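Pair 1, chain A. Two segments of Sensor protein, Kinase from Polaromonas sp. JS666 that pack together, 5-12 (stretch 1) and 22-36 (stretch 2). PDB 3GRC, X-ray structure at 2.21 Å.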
# COMPACT_ATOMS: atom_id res chain seq x y z
N PRO A 5 -16.07 -5.80 -0.30
CA PRO A 5 -16.74 -6.78 -1.17
C PRO A 5 -15.87 -7.96 -1.66
O PRO A 5 -16.03 -9.07 -1.14
CB PRO A 5 -17.33 -5.99 -2.33
CG PRO A 5 -17.70 -4.68 -1.61
CD PRO A 5 -16.50 -4.43 -0.66
N ARG A 6 -14.98 -7.74 -2.63
CA ARG A 6 -14.15 -8.85 -3.11
C ARG A 6 -12.62 -8.71 -3.16
O ARG A 6 -11.93 -9.35 -2.36
CB ARG A 6 -14.66 -9.35 -4.47
CG ARG A 6 -14.35 -10.82 -4.67
CD ARG A 6 -14.98 -11.61 -3.53
NE ARG A 6 -14.33 -12.89 -3.27
CZ ARG A 6 -14.25 -13.88 -4.15
NH1 ARG A 6 -14.79 -13.75 -5.36
NH2 ARG A 6 -13.63 -15.01 -3.82
N PRO A 7 -12.06 -7.92 -4.09
CA PRO A 7 -10.59 -7.83 -4.07
C PRO A 7 -10.14 -7.33 -2.68
O PRO A 7 -10.68 -6.36 -2.18
CB PRO A 7 -10.28 -6.80 -5.16
CG PRO A 7 -11.49 -6.82 -6.04
CD PRO A 7 -12.63 -6.99 -5.08
N ARG A 8 -9.15 -7.98 -2.07
CA ARG A 8 -8.72 -7.56 -0.74
C ARG A 8 -7.42 -6.75 -0.71
O ARG A 8 -6.43 -7.12 -1.34
CB ARG A 8 -8.63 -8.77 0.18
CG ARG A 8 -8.33 -8.42 1.65
CD ARG A 8 -8.38 -9.65 2.58
NE ARG A 8 -9.76 -10.04 2.85
CZ ARG A 8 -10.35 -9.97 4.03
NH1 ARG A 8 -9.70 -9.54 5.10
NH2 ARG A 8 -11.62 -10.32 4.14
N ILE A 9 -7.44 -5.65 0.03
CA ILE A 9 -6.27 -4.77 0.14
C ILE A 9 -5.61 -4.87 1.51
O ILE A 9 -6.29 -4.92 2.52
CB ILE A 9 -6.67 -3.30 -0.07
CG1 ILE A 9 -7.43 -3.13 -1.39
CG2 ILE A 9 -5.44 -2.40 -0.02
CD1 ILE A 9 -6.65 -3.55 -2.60
N LEU A 10 -4.28 -4.90 1.55
CA LEU A 10 -3.59 -4.93 2.83
C LEU A 10 -3.13 -3.51 3.15
O LEU A 10 -2.28 -2.95 2.46
CB LEU A 10 -2.39 -5.87 2.80
CG LEU A 10 -1.51 -5.87 4.06
CD1 LEU A 10 -2.27 -6.40 5.27
CD2 LEU A 10 -0.28 -6.73 3.80
N ILE A 11 -3.70 -2.93 4.19
CA ILE A 11 -3.38 -1.58 4.64
C ILE A 11 -2.28 -1.59 5.70
O ILE A 11 -2.47 -2.11 6.79
CB ILE A 11 -4.60 -0.90 5.29
CG1 ILE A 11 -5.77 -0.89 4.31
CG2 ILE A 11 -4.23 0.50 5.76
CD1 ILE A 11 -7.06 -0.42 4.94
N CYS A 12 -1.13 -1.01 5.37
CA CYS A 12 -0.03 -0.94 6.32
C CYS A 12 0.08 0.53 6.68
O CYS A 12 0.59 1.34 5.89
CB CYS A 12 1.27 -1.43 5.70
SG CYS A 12 2.74 -1.33 6.74
N LEU A 22 -8.77 4.40 5.84
CA LEU A 22 -8.52 3.63 4.62
C LEU A 22 -9.46 2.43 4.58
O LEU A 22 -10.10 2.19 3.56
CB LEU A 22 -7.05 3.19 4.54
CG LEU A 22 -6.03 4.29 4.20
CD1 LEU A 22 -4.63 3.80 4.43
CD2 LEU A 22 -6.20 4.73 2.75
N ASN A 23 -9.56 1.71 5.69
CA ASN A 23 -10.45 0.56 5.75
C ASN A 23 -11.87 0.96 5.32
O ASN A 23 -12.47 0.29 4.48
CB ASN A 23 -10.48 -0.02 7.18
CG ASN A 23 -11.40 -1.23 7.31
OD1 ASN A 23 -12.31 -1.23 8.13
ND2 ASN A 23 -11.15 -2.27 6.52
N LEU A 24 -12.39 2.07 5.85
CA LEU A 24 -13.73 2.55 5.50
C LEU A 24 -13.86 3.08 4.06
O LEU A 24 -14.86 2.79 3.40
CB LEU A 24 -14.19 3.61 6.49
CG LEU A 24 -14.38 3.03 7.89
CD1 LEU A 24 -14.51 4.16 8.92
CD2 LEU A 24 -15.62 2.11 7.88
N MSE A 25 -12.88 3.86 3.58
CA MSE A 25 -12.90 4.37 2.19
C MSE A 25 -12.84 3.21 1.18
O MSE A 25 -13.51 3.21 0.14
CB MSE A 25 -11.70 5.29 1.90
CG MSE A 25 -11.67 6.62 2.57
SE MSE A 25 -10.09 7.64 1.96
CE MSE A 25 -10.63 9.33 2.80
N LEU A 26 -11.99 2.23 1.46
CA LEU A 26 -11.84 1.11 0.57
C LEU A 26 -13.14 0.33 0.44
O LEU A 26 -13.51 -0.11 -0.66
CB LEU A 26 -10.71 0.19 1.05
CG LEU A 26 -9.35 0.84 0.85
CD1 LEU A 26 -8.21 -0.15 1.16
CD2 LEU A 26 -9.28 1.29 -0.59
N GLU A 27 -13.82 0.16 1.56
CA GLU A 27 -15.09 -0.55 1.58
C GLU A 27 -16.07 0.20 0.66
O GLU A 27 -16.76 -0.41 -0.13
CB GLU A 27 -15.65 -0.65 3.00
CG GLU A 27 -17.01 -1.34 3.08
CD GLU A 27 -17.48 -1.57 4.51
OE1 GLU A 27 -17.57 -0.59 5.28
OE2 GLU A 27 -17.76 -2.74 4.87
N LYS A 28 -16.13 1.52 0.76
CA LYS A 28 -17.04 2.24 -0.13
C LYS A 28 -16.67 1.98 -1.59
O LYS A 28 -17.54 1.90 -2.45
CB LYS A 28 -16.99 3.74 0.15
CG LYS A 28 -17.64 4.14 1.46
CD LYS A 28 -19.11 3.81 1.46
CE LYS A 28 -19.80 4.46 2.64
NZ LYS A 28 -21.23 4.05 2.74
N GLY A 29 -15.38 1.82 -1.87
CA GLY A 29 -14.93 1.59 -3.23
C GLY A 29 -14.98 0.14 -3.71
O GLY A 29 -14.46 -0.16 -4.78
N GLY A 30 -15.59 -0.74 -2.91
CA GLY A 30 -15.72 -2.13 -3.31
C GLY A 30 -14.61 -3.06 -2.88
O GLY A 30 -14.54 -4.20 -3.33
N PHE A 31 -13.75 -2.60 -1.99
CA PHE A 31 -12.63 -3.42 -1.53
C PHE A 31 -12.72 -3.91 -0.08
O PHE A 31 -13.13 -3.15 0.80
CB PHE A 31 -11.32 -2.63 -1.64
CG PHE A 31 -10.91 -2.31 -3.05
CD1 PHE A 31 -10.32 -3.28 -3.85
CD2 PHE A 31 -11.02 -1.01 -3.54
CE1 PHE A 31 -9.83 -2.96 -5.12
CE2 PHE A 31 -10.53 -0.69 -4.81
CZ PHE A 31 -9.94 -1.67 -5.59
N ASP A 32 -12.33 -5.16 0.15
CA ASP A 32 -12.26 -5.71 1.51
C ASP A 32 -10.83 -5.33 1.87
O ASP A 32 -10.00 -5.11 0.98
CB ASP A 32 -12.36 -7.25 1.56
CG ASP A 32 -13.79 -7.77 1.41
OD1 ASP A 32 -14.73 -7.12 1.89
OD2 ASP A 32 -13.96 -8.86 0.84
N SER A 33 -10.52 -5.26 3.15
CA SER A 33 -9.16 -4.92 3.55
C SER A 33 -8.81 -5.28 4.99
O SER A 33 -9.67 -5.41 5.85
CB SER A 33 -8.89 -3.43 3.33
OG SER A 33 -9.71 -2.62 4.14
N ASP A 34 -7.52 -5.44 5.23
CA ASP A 34 -7.00 -5.77 6.53
C ASP A 34 -6.07 -4.65 6.96
O ASP A 34 -5.30 -4.13 6.16
CB ASP A 34 -6.22 -7.08 6.48
CG ASP A 34 -7.12 -8.30 6.33
OD1 ASP A 34 -8.23 -8.28 6.87
OD2 ASP A 34 -6.70 -9.28 5.67
N MSE A 35 -6.13 -4.28 8.22
CA MSE A 35 -5.26 -3.23 8.71
C MSE A 35 -4.13 -3.82 9.56
O MSE A 35 -4.35 -4.67 10.40
CB MSE A 35 -6.04 -2.22 9.58
CG MSE A 35 -7.32 -1.69 8.97
SE MSE A 35 -8.27 -0.62 10.24
CE MSE A 35 -9.24 -2.01 11.24
N VAL A 36 -2.91 -3.36 9.31
CA VAL A 36 -1.73 -3.73 10.08
C VAL A 36 -0.97 -2.43 10.31
O VAL A 36 -1.12 -1.48 9.54
CB VAL A 36 -0.82 -4.79 9.37
CG1 VAL A 36 -1.59 -6.11 9.27
CG2 VAL A 36 -0.37 -4.31 7.98

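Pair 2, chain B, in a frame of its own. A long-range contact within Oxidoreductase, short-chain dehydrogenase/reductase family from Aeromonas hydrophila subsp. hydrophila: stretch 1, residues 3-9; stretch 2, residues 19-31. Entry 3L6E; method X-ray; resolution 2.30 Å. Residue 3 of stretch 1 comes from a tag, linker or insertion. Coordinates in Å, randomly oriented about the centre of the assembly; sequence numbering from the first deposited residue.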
# COMPACT_ATOMS: atom_id res chain seq x y z
N LEU B 3 15.86 -0.67 20.71
CA LEU B 3 14.89 -0.12 21.71
C LEU B 3 13.42 -0.44 21.34
O LEU B 3 12.63 -0.82 22.20
CB LEU B 3 15.11 1.39 21.92
CG LEU B 3 14.20 2.17 22.88
CD1 LEU B 3 14.70 2.12 24.33
CD2 LEU B 3 14.06 3.62 22.42
N GLY B 4 13.08 -0.28 20.06
CA GLY B 4 11.72 -0.58 19.58
C GLY B 4 11.47 -2.07 19.50
O GLY B 4 12.14 -2.78 18.75
N HIS B 5 10.50 -2.55 20.27
CA HIS B 5 10.17 -3.97 20.28
C HIS B 5 9.10 -4.37 19.25
O HIS B 5 8.00 -3.82 19.23
CB HIS B 5 9.75 -4.43 21.67
CG HIS B 5 9.59 -5.91 21.79
ND1 HIS B 5 8.67 -6.49 22.64
CD2 HIS B 5 10.20 -6.93 21.15
CE1 HIS B 5 8.75 -7.80 22.53
NE2 HIS B 5 9.67 -8.09 21.64
N ILE B 6 9.46 -5.34 18.41
CA ILE B 6 8.56 -5.90 17.40
C ILE B 6 8.40 -7.39 17.63
O ILE B 6 9.36 -8.09 17.96
CB ILE B 6 9.09 -5.68 15.96
CG1 ILE B 6 9.59 -4.25 15.76
CG2 ILE B 6 8.02 -6.11 14.89
CD1 ILE B 6 8.50 -3.21 15.70
N ILE B 7 7.18 -7.87 17.46
CA ILE B 7 6.93 -9.30 17.48
C ILE B 7 6.64 -9.72 16.05
O ILE B 7 5.80 -9.11 15.39
CB ILE B 7 5.74 -9.65 18.37
CG1 ILE B 7 6.11 -9.45 19.84
CG2 ILE B 7 5.29 -11.11 18.15
CD1 ILE B 7 4.92 -9.64 20.76
N VAL B 8 7.29 -10.77 15.60
CA VAL B 8 7.04 -11.31 14.28
C VAL B 8 6.73 -12.79 14.36
O VAL B 8 7.54 -13.56 14.82
CB VAL B 8 8.23 -11.11 13.36
CG1 VAL B 8 7.96 -11.73 12.02
CG2 VAL B 8 8.55 -9.66 13.21
N THR B 9 5.55 -13.18 13.91
CA THR B 9 5.20 -14.58 13.86
C THR B 9 5.57 -15.17 12.52
O THR B 9 5.84 -14.45 11.58
CB THR B 9 3.73 -14.81 14.10
OG1 THR B 9 2.99 -14.17 13.07
CG2 THR B 9 3.30 -14.26 15.41
N LEU B 19 11.50 -9.99 6.82
CA LEU B 19 10.94 -8.94 7.64
C LEU B 19 11.73 -8.77 8.92
O LEU B 19 11.96 -7.65 9.34
CB LEU B 19 9.46 -9.20 7.96
CG LEU B 19 8.41 -9.08 6.84
CD1 LEU B 19 7.17 -9.86 7.21
CD2 LEU B 19 8.06 -7.64 6.53
N THR B 20 12.15 -9.88 9.54
CA THR B 20 12.90 -9.84 10.79
C THR B 20 14.22 -9.14 10.55
O THR B 20 14.58 -8.24 11.29
CB THR B 20 13.15 -11.22 11.40
OG1 THR B 20 11.91 -11.85 11.71
CG2 THR B 20 13.98 -11.13 12.70
N ILE B 21 14.93 -9.58 9.51
CA ILE B 21 16.20 -8.99 9.11
C ILE B 21 16.08 -7.48 8.89
O ILE B 21 16.91 -6.72 9.37
CB ILE B 21 16.81 -9.68 7.85
CG1 ILE B 21 17.05 -11.17 8.12
CG2 ILE B 21 18.10 -8.95 7.41
CD1 ILE B 21 17.53 -11.98 6.94
N GLY B 22 15.02 -7.08 8.19
CA GLY B 22 14.82 -5.68 7.81
C GLY B 22 14.57 -4.75 8.97
O GLY B 22 15.09 -3.64 8.99
N LEU B 23 13.77 -5.21 9.93
CA LEU B 23 13.47 -4.46 11.15
C LEU B 23 14.71 -4.37 12.04
O LEU B 23 14.90 -3.37 12.74
CB LEU B 23 12.33 -5.14 11.93
CG LEU B 23 10.91 -5.14 11.34
CD1 LEU B 23 10.10 -6.34 11.82
CD2 LEU B 23 10.17 -3.84 11.63
N VAL B 24 15.55 -5.40 12.02
CA VAL B 24 16.81 -5.35 12.77
C VAL B 24 17.74 -4.29 12.18
O VAL B 24 18.32 -3.48 12.93
CB VAL B 24 17.51 -6.72 12.83
CG1 VAL B 24 18.99 -6.57 13.29
CG2 VAL B 24 16.74 -7.65 13.77
N GLU B 25 17.89 -4.33 10.86
CA GLU B 25 18.70 -3.35 10.12
C GLU B 25 18.19 -1.91 10.35
O GLU B 25 18.97 -0.97 10.32
CB GLU B 25 18.73 -3.68 8.62
CG GLU B 25 19.54 -4.93 8.26
CD GLU B 25 19.56 -5.25 6.75
OE1 GLU B 25 18.80 -4.61 5.99
OE2 GLU B 25 20.34 -6.14 6.34
N ARG B 26 16.88 -1.76 10.57
CA ARG B 26 16.30 -0.45 10.89
C ARG B 26 16.35 -0.14 12.41
O ARG B 26 15.69 0.80 12.89
CB ARG B 26 14.88 -0.32 10.31
CG ARG B 26 14.81 -0.31 8.76
CD ARG B 26 13.45 -0.83 8.24
NE ARG B 26 13.41 -1.08 6.79
CZ ARG B 26 12.71 -0.37 5.91
NH1 ARG B 26 12.73 -0.69 4.61
NH2 ARG B 26 11.97 0.66 6.31
N GLY B 27 17.12 -0.93 13.15
CA GLY B 27 17.37 -0.67 14.57
C GLY B 27 16.41 -1.22 15.62
O GLY B 27 16.48 -0.81 16.78
N HIS B 28 15.52 -2.15 15.23
CA HIS B 28 14.51 -2.71 16.16
C HIS B 28 15.00 -3.99 16.84
O HIS B 28 15.87 -4.68 16.31
CB HIS B 28 13.21 -3.04 15.43
CG HIS B 28 12.39 -1.86 15.01
ND1 HIS B 28 12.39 -1.37 13.72
CD2 HIS B 28 11.46 -1.13 15.69
CE1 HIS B 28 11.53 -0.36 13.64
NE2 HIS B 28 10.95 -0.20 14.82
N GLN B 29 14.42 -4.32 17.99
CA GLN B 29 14.57 -5.64 18.60
C GLN B 29 13.39 -6.50 18.20
O GLN B 29 12.26 -6.02 18.12
CB GLN B 29 14.59 -5.53 20.13
CG GLN B 29 15.66 -4.63 20.71
CD GLN B 29 16.99 -5.33 20.82
OE1 GLN B 29 17.74 -5.42 19.84
NE2 GLN B 29 17.30 -5.82 22.01
N VAL B 30 13.62 -7.79 17.98
CA VAL B 30 12.55 -8.60 17.40
C VAL B 30 12.35 -9.90 18.14
O VAL B 30 13.28 -10.67 18.28
CB VAL B 30 12.80 -8.87 15.88
CG1 VAL B 30 11.68 -9.67 15.30
CG2 VAL B 30 12.93 -7.57 15.12
N SER B 31 11.14 -10.11 18.65
CA SER B 31 10.78 -11.40 19.23
C SER B 31 10.25 -12.29 18.10
O SER B 31 9.14 -12.06 17.58
CB SER B 31 9.73 -11.25 20.31
OG SER B 31 10.30 -10.72 21.48
O HOH W 1 14.52 0.77 17.85

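Both pairs have the same backbone plan: a strand in stretch 1, and in stretch 2 a helix that turns back into a second strand running parallel to the first. Over the N, CA and C atoms of 14 central residues they superpose with an RMSD of 0.5 Å. The strand axes approach to 4.4 Å in pair 1 and 4.6 Å in pair 2, with angles of 19° and 36° between their directions. The helix runs nearly antiparallel to the first strand, at 161° and 170°, with closest axial approaches of 10.0 and 9.9 Å.

Four rungs of the hydrogen-bond ladder match at superposed positions. In pair 1, Asp A32 N donates to Pro A7 O (3.1 Å), Ile A9 N to Asp A32 O (2.8 Å), Asp A34 N to Ile A9 O (3.0 Å) and Ile A11 N to Asp A34 O (2.8 Å). In pair 2, Gln B29 N donates to Gly B4 O (2.9 Å), Ile B6 N to Gln B29 O (2.9 Å), Ser B31 N to Ile B6 O (2.8 Å) and Val B8 N to Ser B31 O (3.0 Å). Because these bonds use main-chain atoms alone, they tolerate different side chains at the matched positions.

The turn also matches. Gly A30 and Gly B27 coincide, with phi/psi of 91/12 and 87/14; at such angles a CB would jam against the preceding carbonyl oxygen. The next residue is tied back to the helix in each case, Phe A31 N to Leu A26 O and His B28 N to Leu B23 O, both at 2.8 Å.

The closest side-chain match in the packing against the helix is Ile A9 with Ile B6, whose side-chain centres superpose within 0.2 Å. Ile A9 CB lies 3.7 Å from Leu A26 CD1, and Ile B6 CG2 lies 3.7 Å from Leu B23 CD1. An aromatic ring adjoins each isoleucine: Ile A9 CG1 is 3.8 Å from Phe A31 CD1, and Ile B6 CD1 is 3.6 Å from His B28 CD2. The histidine ring adds a weak hydrogen bond, His B28 ND1 to Leu B23 O at 3.4 Å. Beside this ring, Gly B4 occupies the position of Pro A7. Pro A7 CB contacts Phe A31 CD1 at 3.8 Å, whereas an ideal CB on Gly B4 would clash with His B28 CD2 at 2.8 Å.

Two residues further along the strand, Ile A11 and Val B8 differ in reach. Ile A11 CD1 extends to 3.5 Å from Ser A33 OG and 4.0 Å from Leu A26 CD1. Val B8 CG2 meets the matched positions too, Val B30 CG1 at 3.8 Å and Leu B23 CD1 at 3.9 Å, so the bulk supplied by Val B30 accompanies the shorter residue.

The face bearing Arg A8 and Asp A34 carries a different kind of chemistry in each pair. Arg A8 NH1 forms a salt bridge with Asp A34 OD1 at 2.6 Å. At the matched positions, His B5 NE2 and Ser B31 OG share a 2.7 Å hydrogen bond. A salt bridge in one pair and a hydrogen bond between histidine and serine in the other link the same two strand positions.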